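PDB 6QVM: multiheme cytochrome cf from Carboxydothermus ferrireducens DSM 11255, which probably passes electrons through its eleven c-type hemes to insoluble iron(III) outside the cell, while being inserted in the S-layer. Local coordinates for residues L95-F109 with A197-V209. Residues are numbered along the deposited sequence; the frame is centred on the assembly and turned at random.
Sequences LNYDPLTEANVVKEF and ASRTEVVKAFNAV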
ATOM      1  N   LEU A  95     -13.453  32.679  -9.711  1.00 41.35           N
ATOM      2  CA  LEU A  95     -13.807  34.091  -9.796  1.00 43.89           C
ATOM      3  C   LEU A  95     -14.217  34.517 -11.197  1.00 52.17           C
ATOM      4  O   LEU A  95     -14.760  35.614 -11.355  1.00 48.90           O
ATOM      5  CB  LEU A  95     -12.644  34.958  -9.309  1.00 48.93           C
ATOM      6  CG  LEU A  95     -12.246  34.786  -7.841  1.00 51.97           C
ATOM      7  CD1 LEU A  95     -11.140  35.759  -7.454  1.00 45.76           C
ATOM      8  CD2 LEU A  95     -13.447  34.935  -6.916  1.00 45.06           C
ATOM      9  N   ASN A  96     -13.970  33.685 -12.212  1.00 46.31           N
ATOM     10  CA  ASN A  96     -14.471  33.971 -13.549  1.00 39.61           C
ATOM     11  C   ASN A  96     -15.978  33.778 -13.665  1.00 42.57           C
ATOM     12  O   ASN A  96     -16.572  34.265 -14.631  1.00 47.33           O
ATOM     13  CB  ASN A  96     -13.763  33.087 -14.579  1.00 40.19           C
ATOM     14  CG  ASN A  96     -12.304  33.451 -14.767  1.00 40.31           C
ATOM     15  OD1 ASN A  96     -11.930  34.621 -14.708  1.00 40.91           O
ATOM     16  ND2 ASN A  96     -11.472  32.449 -15.012  1.00 49.71           N
ATOM     17  N   TYR A  97     -16.608  33.095 -12.705  1.00 37.92           N
ATOM     18  CA  TYR A  97     -18.007  32.697 -12.847  1.00 49.59           C
ATOM     19  C   TYR A  97     -18.855  32.872 -11.595  1.00 54.51           C
ATOM     20  O   TYR A  97     -20.069  33.047 -11.726  1.00 57.00           O
ATOM     21  CB  TYR A  97     -18.093  31.228 -13.285  1.00 48.54           C
ATOM     22  CG  TYR A  97     -17.420  30.923 -14.604  1.00 65.18           C
ATOM     23  CD1 TYR A  97     -18.020  31.272 -15.805  1.00 63.44           C
ATOM     24  CD2 TYR A  97     -16.193  30.272 -14.648  1.00 53.72           C
ATOM     25  CE1 TYR A  97     -17.415  30.992 -17.018  1.00 64.54           C
ATOM     26  CE2 TYR A  97     -15.581  29.985 -15.855  1.00 73.54           C
ATOM     27  CZ  TYR A  97     -16.197  30.346 -17.037  1.00 75.19           C
ATOM     28  OH  TYR A  97     -15.588  30.060 -18.236  1.00 83.22           O
ATOM     29  N   ASP A  98     -18.284  32.835 -10.396  1.00 49.05           N
ATOM     30  CA  ASP A  98     -19.078  32.676  -9.185  1.00 54.31           C
ATOM     31  C   ASP A  98     -19.441  34.019  -8.564  1.00 58.46           C
ATOM     32  O   ASP A  98     -18.850  35.049  -8.895  1.00 53.19           O
ATOM     33  CB  ASP A  98     -18.315  31.816  -8.178  1.00 53.60           C
ATOM     34  CG  ASP A  98     -18.307  30.351  -8.556  1.00 54.83           C
ATOM     35  OD1 ASP A  98     -19.267  29.911  -9.225  1.00 65.92           O
ATOM     36  OD2 ASP A  98     -17.349  29.640  -8.191  1.00 58.20           O
ATOM     37  N   PRO A  99     -20.444  34.038  -7.661  1.00 65.17           N
ATOM     38  CA  PRO A  99     -20.781  35.276  -6.938  1.00 57.10           C
ATOM     39  C   PRO A  99     -19.573  36.044  -6.422  1.00 58.45           C
ATOM     40  O   PRO A  99     -18.655  35.462  -5.835  1.00 57.56           O
ATOM     41  CB  PRO A  99     -21.647  34.762  -5.783  1.00 54.74           C
ATOM     42  CG  PRO A  99     -22.360  33.589  -6.377  1.00 60.89           C
ATOM     43  CD  PRO A  99     -21.417  32.964  -7.385  1.00 57.70           C
ATOM     44  N   LEU A 100     -19.567  37.358  -6.654  1.00 47.19           N
ATOM     45  CA  LEU A 100     -18.441  38.218  -6.285  1.00 49.03           C
ATOM     46  C   LEU A 100     -18.579  38.703  -4.841  1.00 56.81           C
ATOM     47  O   LEU A 100     -18.651  39.899  -4.547  1.00 62.54           O
ATOM     48  CB  LEU A 100     -18.335  39.392  -7.252  1.00 49.81           C
ATOM     49  CG  LEU A 100     -17.896  39.079  -8.683  1.00 50.32           C
ATOM     50  CD1 LEU A 100     -17.946  40.346  -9.521  1.00 53.88           C
ATOM     51  CD2 LEU A 100     -16.495  38.482  -8.689  1.00 45.78           C
ATOM     52  N   THR A 101     -18.620  37.735  -3.932  1.00 67.91           N
ATOM     53  CA  THR A 101     -18.640  38.045  -2.515  1.00 57.90           C
ATOM     54  C   THR A 101     -17.219  38.233  -1.999  1.00 57.22           C
ATOM     55  O   THR A 101     -16.244  37.766  -2.596  1.00 69.47           O
ATOM     56  CB  THR A 101     -19.325  36.933  -1.724  1.00 55.02           C
ATOM     57  OG1 THR A 101     -18.451  35.800  -1.653  1.00 62.94           O
ATOM     58  CG2 THR A 101     -20.630  36.517  -2.399  1.00 57.87           C
ATOM     59  N   GLU A 102     -17.112  38.940  -0.872  1.00 58.99           N
ATOM     60  CA  GLU A 102     -15.833  38.997  -0.174  1.00 57.61           C
ATOM     61  C   GLU A 102     -15.346  37.596   0.155  1.00 61.73           C
ATOM     62  O   GLU A 102     -14.146  37.316   0.093  1.00 62.93           O
ATOM     63  CB  GLU A 102     -15.956  39.824   1.103  1.00 67.56           C
ATOM     64  CG  GLU A 102     -16.327  41.260   0.889  1.00 73.09           C
ATOM     65  CD  GLU A 102     -16.059  42.097   2.124  1.00 80.53           C
ATOM     66  OE1 GLU A 102     -15.794  43.311   1.981  1.00 73.19           O
ATOM     67  OE2 GLU A 102     -16.110  41.527   3.239  1.00 69.06           O
ATOM     68  N   ALA A 103     -16.275  36.701   0.502  1.00 50.12           N
ATOM     69  CA  ALA A 103     -15.921  35.330   0.855  1.00 56.63           C
ATOM     70  C   ALA A 103     -15.233  34.619  -0.308  1.00 55.85           C
ATOM     71  O   ALA A 103     -14.131  34.077  -0.161  1.00 50.02           O
ATOM     72  CB  ALA A 103     -17.172  34.572   1.298  1.00 51.33           C
ATOM     73  N   ASN A 104     -15.866  34.630  -1.486  1.00 49.24           N
ATOM     74  CA  ASN A 104     -15.297  33.941  -2.642  1.00 51.97           C
ATOM     75  C   ASN A 104     -13.941  34.521  -3.028  1.00 54.96           C
ATOM     76  O   ASN A 104     -13.023  33.777  -3.395  1.00 53.33           O
ATOM     77  CB  ASN A 104     -16.261  34.006  -3.826  1.00 45.10           C
ATOM     78  CG  ASN A 104     -17.457  33.100  -3.651  1.00 40.34           C
ATOM     79  OD1 ASN A 104     -17.428  32.149  -2.868  1.00 44.60           O
ATOM     80  ND2 ASN A 104     -18.517  33.381  -4.391  1.00 47.98           N
ATOM     81  N   VAL A 105     -13.790  35.844  -2.940  1.00 44.79           N
ATOM     82  CA  VAL A 105     -12.512  36.464  -3.277  1.00 45.37           C
ATOM     83  C   VAL A 105     -11.430  36.033  -2.294  1.00 50.03           C
ATOM     84  O   VAL A 105     -10.305  35.710  -2.693  1.00 55.31           O
ATOM     85  CB  VAL A 105     -12.658  37.995  -3.329  1.00 36.67           C
ATOM     86  CG1 VAL A 105     -11.310  38.649  -3.582  1.00 33.17           C
ATOM     87  CG2 VAL A 105     -13.654  38.394  -4.401  1.00 37.03           C
ATOM     88  N   VAL A 106     -11.749  36.008  -0.999  1.00 60.40           N
ATOM     89  CA  VAL A 106     -10.759  35.590  -0.010  1.00 58.90           C
ATOM     90  C   VAL A 106     -10.431  34.110  -0.178  1.00 53.57           C
ATOM     91  O   VAL A 106      -9.267  33.707  -0.100  1.00 48.77           O
ATOM     92  CB  VAL A 106     -11.248  35.905   1.414  1.00 65.58           C
ATOM     93  CG1 VAL A 106     -10.289  35.322   2.446  1.00 59.86           C
ATOM     94  CG2 VAL A 106     -11.387  37.402   1.601  1.00 64.79           C
ATOM     95  N   LYS A 107     -11.453  33.287  -0.420  1.00 38.22           N
ATOM     96  CA  LYS A 107     -11.253  31.850  -0.579  1.00 49.23           C
ATOM     97  C   LYS A 107     -10.229  31.558  -1.672  1.00 53.01           C
ATOM     98  O   LYS A 107      -9.337  30.718  -1.504  1.00 54.42           O
ATOM     99  CB  LYS A 107     -12.591  31.182  -0.885  1.00 45.71           C
ATOM    100  CG  LYS A 107     -12.713  29.754  -0.395  1.00 58.00           C
ATOM    101  CD  LYS A 107     -14.173  29.343  -0.304  1.00 58.71           C
ATOM    102  N   GLU A 108     -10.329  32.273  -2.793  1.00 43.85           N
ATOM    103  CA  GLU A 108      -9.405  32.059  -3.902  1.00 39.96           C
ATOM    104  C   GLU A 108      -8.086  32.795  -3.698  1.00 37.61           C
ATOM    105  O   GLU A 108      -7.022  32.252  -4.012  1.00 45.15           O
ATOM    106  CB  GLU A 108     -10.055  32.479  -5.217  1.00 43.16           C
ATOM    107  CG  GLU A 108     -10.930  31.404  -5.851  1.00 48.74           C
ATOM    108  CD  GLU A 108     -10.131  30.190  -6.301  1.00 57.82           C
ATOM    109  OE1 GLU A 108     -10.081  29.193  -5.551  1.00 54.04           O
ATOM    110  OE2 GLU A 108      -9.538  30.242  -7.399  1.00 58.57           O
ATOM    111  N   PHE A 109      -8.136  34.032  -3.192  1.00 53.01           N
ATOM    112  CA  PHE A 109      -6.904  34.749  -2.875  1.00 53.91           C
ATOM    113  C   PHE A 109      -6.082  33.989  -1.841  1.00 54.60           C
ATOM    114  O   PHE A 109      -4.851  33.943  -1.930  1.00 44.93           O
ATOM    115  CB  PHE A 109      -7.223  36.162  -2.376  1.00 53.22           C
ATOM    116  CG  PHE A 109      -7.430  37.170  -3.477  1.00 53.54           C
ATOM    117  CD1 PHE A 109      -8.136  36.839  -4.622  1.00 55.34           C
ATOM    118  CD2 PHE A 109      -6.926  38.454  -3.356  1.00 56.13           C
ATOM    119  CE1 PHE A 109      -8.325  37.769  -5.635  1.00 58.71           C
ATOM    120  CE2 PHE A 109      -7.114  39.390  -4.360  1.00 57.81           C
ATOM    121  CZ  PHE A 109      -7.810  39.045  -5.504  1.00 50.21           C
ATOM    122  N   ALA A 197     -16.810  46.257  -6.957  1.00 55.26           N
ATOM    123  CA  ALA A 197     -15.809  45.844  -7.929  1.00 54.30           C
ATOM    124  C   ALA A 197     -16.450  44.981  -9.006  1.00 52.78           C
ATOM    125  O   ALA A 197     -17.212  44.057  -8.704  1.00 58.93           O
ATOM    126  CB  ALA A 197     -14.690  45.075  -7.232  1.00 46.75           C
ATOM    127  N   SER A 198     -16.149  45.290 -10.261  1.00 58.85           N
ATOM    128  CA  SER A 198     -16.678  44.490 -11.351  1.00 60.12           C
ATOM    129  C   SER A 198     -15.870  43.207 -11.505  1.00 52.94           C
ATOM    130  O   SER A 198     -14.726  43.099 -11.058  1.00 40.68           O
ATOM    131  CB  SER A 198     -16.667  45.276 -12.662  1.00 55.37           C
ATOM    132  OG  SER A 198     -15.353  45.671 -13.016  1.00 57.85           O
ATOM    133  N   ARG A 199     -16.495  42.227 -12.150  1.00 41.79           N
ATOM    134  CA  ARG A 199     -15.831  40.958 -12.416  1.00 46.10           C
ATOM    135  C   ARG A 199     -14.475  41.161 -13.086  1.00 40.63           C
ATOM    136  O   ARG A 199     -13.494  40.487 -12.747  1.00 49.84           O
ATOM    137  CB  ARG A 199     -16.753  40.092 -13.273  1.00 39.10           C
ATOM    138  CG  ARG A 199     -16.179  38.737 -13.654  1.00 45.51           C
ATOM    139  CD  ARG A 199     -17.251  37.673 -13.768  1.00 40.53           C
ATOM    140  NE  ARG A 199     -17.280  36.860 -12.550  1.00 55.17           N
ATOM    141  CZ  ARG A 199     -18.368  36.602 -11.817  1.00 56.44           C
ATOM    142  NH1 ARG A 199     -19.556  37.093 -12.165  1.00 50.71           N
ATOM    143  NH2 ARG A 199     -18.277  35.835 -10.734  1.00 64.81           N
ATOM    144  N   THR A 200     -14.404  42.092 -14.041  1.00 40.58           N
ATOM    145  CA  THR A 200     -13.153  42.381 -14.735  1.00 37.00           C
ATOM    146  C   THR A 200     -12.058  42.799 -13.761  1.00 38.54           C
ATOM    147  O   THR A 200     -10.908  42.360 -13.881  1.00 41.05           O
ATOM    148  CB  THR A 200     -13.386  43.472 -15.781  1.00 50.10           C
ATOM    149  OG1 THR A 200     -14.210  42.960 -16.836  1.00 49.51           O
ATOM    150  CG2 THR A 200     -12.063  43.979 -16.356  1.00 42.92           C
ATOM    151  N   GLU A 201     -12.408  43.620 -12.767  1.00 48.50           N
ATOM    152  CA  GLU A 201     -11.406  44.110 -11.826  1.00 54.69           C
ATOM    153  C   GLU A 201     -10.982  43.025 -10.844  1.00 45.87           C
ATOM    154  O   GLU A 201      -9.805  42.947 -10.472  1.00 49.05           O
ATOM    155  CB  GLU A 201     -11.937  45.336 -11.090  1.00 62.55           C
ATOM    156  CG  GLU A 201     -12.151  46.529 -12.009  1.00 74.49           C
ATOM    157  CD  GLU A 201     -12.668  47.752 -11.272  1.00 84.28           C
ATOM    158  OE1 GLU A 201     -13.793  47.686 -10.725  1.00 57.76           O
ATOM    159  OE2 GLU A 201     -11.934  48.765 -11.209  1.00 77.87           O
ATOM    160  N   VAL A 202     -11.924  42.180 -10.414  1.00 44.69           N
ATOM    161  CA  VAL A 202     -11.583  41.042  -9.561  1.00 47.94           C
ATOM    162  C   VAL A 202     -10.634  40.099 -10.290  1.00 47.74           C
ATOM    163  O   VAL A 202      -9.609  39.672  -9.744  1.00 44.01           O
ATOM    164  CB  VAL A 202     -12.859  40.312  -9.106  1.00 46.28           C
ATOM    165  CG1 VAL A 202     -12.502  39.027  -8.376  1.00 50.89           C
ATOM    166  CG2 VAL A 202     -13.702  41.213  -8.218  1.00 50.52           C
ATOM    167  N   VAL A 203     -10.955  39.774 -11.544  1.00 43.83           N
ATOM    168  CA  VAL A 203     -10.142  38.834 -12.307  1.00 39.59           C
ATOM    169  C   VAL A 203      -8.768  39.423 -12.600  1.00 40.82           C
ATOM    170  O   VAL A 203      -7.752  38.722 -12.538  1.00 43.37           O
ATOM    171  CB  VAL A 203     -10.882  38.425 -13.593  1.00 39.34           C
ATOM    172  CG1 VAL A 203      -9.930  37.769 -14.587  1.00 31.90           C
ATOM    173  CG2 VAL A 203     -12.027  37.498 -13.254  1.00 30.96           C
ATOM    174  N   LYS A 204      -8.710  40.720 -12.902  1.00 42.75           N
ATOM    175  CA  LYS A 204      -7.415  41.364 -13.106  1.00 44.53           C
ATOM    176  C   LYS A 204      -6.588  41.350 -11.827  1.00 48.93           C
ATOM    177  O   LYS A 204      -5.356  41.260 -11.880  1.00 56.47           O
ATOM    178  CB  LYS A 204      -7.619  42.792 -13.615  1.00 42.64           C
ATOM    179  CG  LYS A 204      -6.351  43.501 -14.069  1.00 46.67           C
ATOM    180  CD  LYS A 204      -6.649  44.467 -15.203  1.00 61.08           C
ATOM    181  CE  LYS A 204      -5.423  45.279 -15.575  1.00 65.09           C
ATOM    182  NZ  LYS A 204      -5.073  46.255 -14.510  1.00 67.44           N
ATOM    183  N   ALA A 205      -7.250  41.420 -10.672  1.00 50.56           N
ATOM    184  CA  ALA A 205      -6.540  41.319  -9.402  1.00 47.77           C
ATOM    185  C   ALA A 205      -6.112  39.881  -9.135  1.00 49.02           C
ATOM    186  O   ALA A 205      -4.984  39.630  -8.694  1.00 45.22           O
ATOM    187  CB  ALA A 205      -7.409  41.855  -8.266  1.00 45.53           C
ATOM    188  N   PHE A 206      -7.000  38.920  -9.408  1.00 39.84           N
ATOM    189  CA  PHE A 206      -6.670  37.508  -9.222  1.00 42.05           C
ATOM    190  C   PHE A 206      -5.494  37.093 -10.101  1.00 45.80           C
ATOM    191  O   PHE A 206      -4.624  36.329  -9.665  1.00 41.83           O
ATOM    192  CB  PHE A 206      -7.905  36.652  -9.516  1.00 40.49           C
ATOM    193  CG  PHE A 206      -7.701  35.181  -9.289  1.00 48.28           C
ATOM    194  CD1 PHE A 206      -7.327  34.701  -8.046  1.00 46.66           C
ATOM    195  CD2 PHE A 206      -7.897  34.276 -10.320  1.00 44.94           C
ATOM    196  CE1 PHE A 206      -7.147  33.340  -7.835  1.00 46.59           C
ATOM    197  CE2 PHE A 206      -7.713  32.917 -10.119  1.00 42.41           C
ATOM    198  CZ  PHE A 206      -7.338  32.449  -8.873  1.00 44.34           C
ATOM    199  N   ASN A 207      -5.438  37.614 -11.333  1.00 38.31           N
ATOM    200  CA  ASN A 207      -4.322  37.302 -12.222  1.00 42.52           C
ATOM    201  C   ASN A 207      -2.999  37.773 -11.631  1.00 46.29           C
ATOM    202  O   ASN A 207      -1.969  37.107 -11.787  1.00 57.30           O
ATOM    203  CB  ASN A 207      -4.554  37.924 -13.603  1.00 37.04           C
ATOM    204  CG  ASN A 207      -5.680  37.251 -14.360  1.00 49.27           C
ATOM    205  OD1 ASN A 207      -6.091  36.138 -14.021  1.00 46.50           O
ATOM    206  ND2 ASN A 207      -6.202  37.934 -15.373  1.00 54.34           N
ATOM    207  N   ALA A 208      -3.004  38.925 -10.958  1.00 47.43           N
ATOM    208  CA  ALA A 208      -1.785  39.415 -10.323  1.00 47.91           C
ATOM    209  C   ALA A 208      -1.361  38.524  -9.161  1.00 52.52           C
ATOM    210  O   ALA A 208      -0.161  38.354  -8.914  1.00 55.92           O
ATOM    211  CB  ALA A 208      -1.981  40.853  -9.847  1.00 48.52           C
ATOM    212  N   VAL A 209      -2.328  37.956  -8.436  1.00 37.19           N
ATOM    213  CA  VAL A 209      -2.005  36.966  -7.412  1.00 43.23           C
ATOM    214  C   VAL A 209      -1.450  35.701  -8.054  1.00 48.10           C
ATOM    215  O   VAL A 209      -0.470  35.119  -7.573  1.00 55.63           O
ATOM    216  CB  VAL A 209      -3.244  36.664  -6.549  1.00 45.24           C
ATOM    217  CG1 VAL A 209      -2.908  35.635  -5.491  1.00 47.09           C
ATOM    218  CG2 VAL A 209      -3.788  37.936  -5.916  1.00 45.78           C
TER
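F109 and F206 lie side by side and point opposite ways where the axes of 102-109 and 199-209, 18° apart in direction, come within 11.1 Å, a gap that large flat side chains fill well. F109 offers CE1 to the rim of the F206 ring, 4.0 Å from CD1, while V209 sets its CG2 over one face of F109 in a CH-pi contact, 4.1 Å from the ring centroid. V105 CG1 covers the other face, and A205, small enough to let the ring in, meets F109 CZ with its methyl. With alanine at F109, the space between the helices would probably be left unfilled and V209 CG2 would lose the ring face it rests on.

F206 swings its ring out with CG anti to the backbone N (chi1 -177°), bringing CZ within 3.4 Å of E108 OE2; that carboxylate, held by salt bridges to R80 and R111, meets the ring obliquely. L95 fills the next place, its CD1 lying 3.7 Å from V202 CG1 and against F206 CB, and L100 CD2 reaches V202 CG2.

Beyond these aliphatic groups, R199, its chain bent at chi2 and chi3, slips its flat guanidinium between Y97 CA and L100 CG, which cover opposite faces. Its NE donates an almost straight bond (172°) to L95 O, which lies in the guanidinium plane 3.1 Å away.

The loop leads into helix 102-113, where T101 OG1 accepts from N104 N as N-cap. Helix 129-139 packs against both helices, its L136 touching F109 and V209, a three-helix packing consistent with the S-layer binding part of this cytochrome.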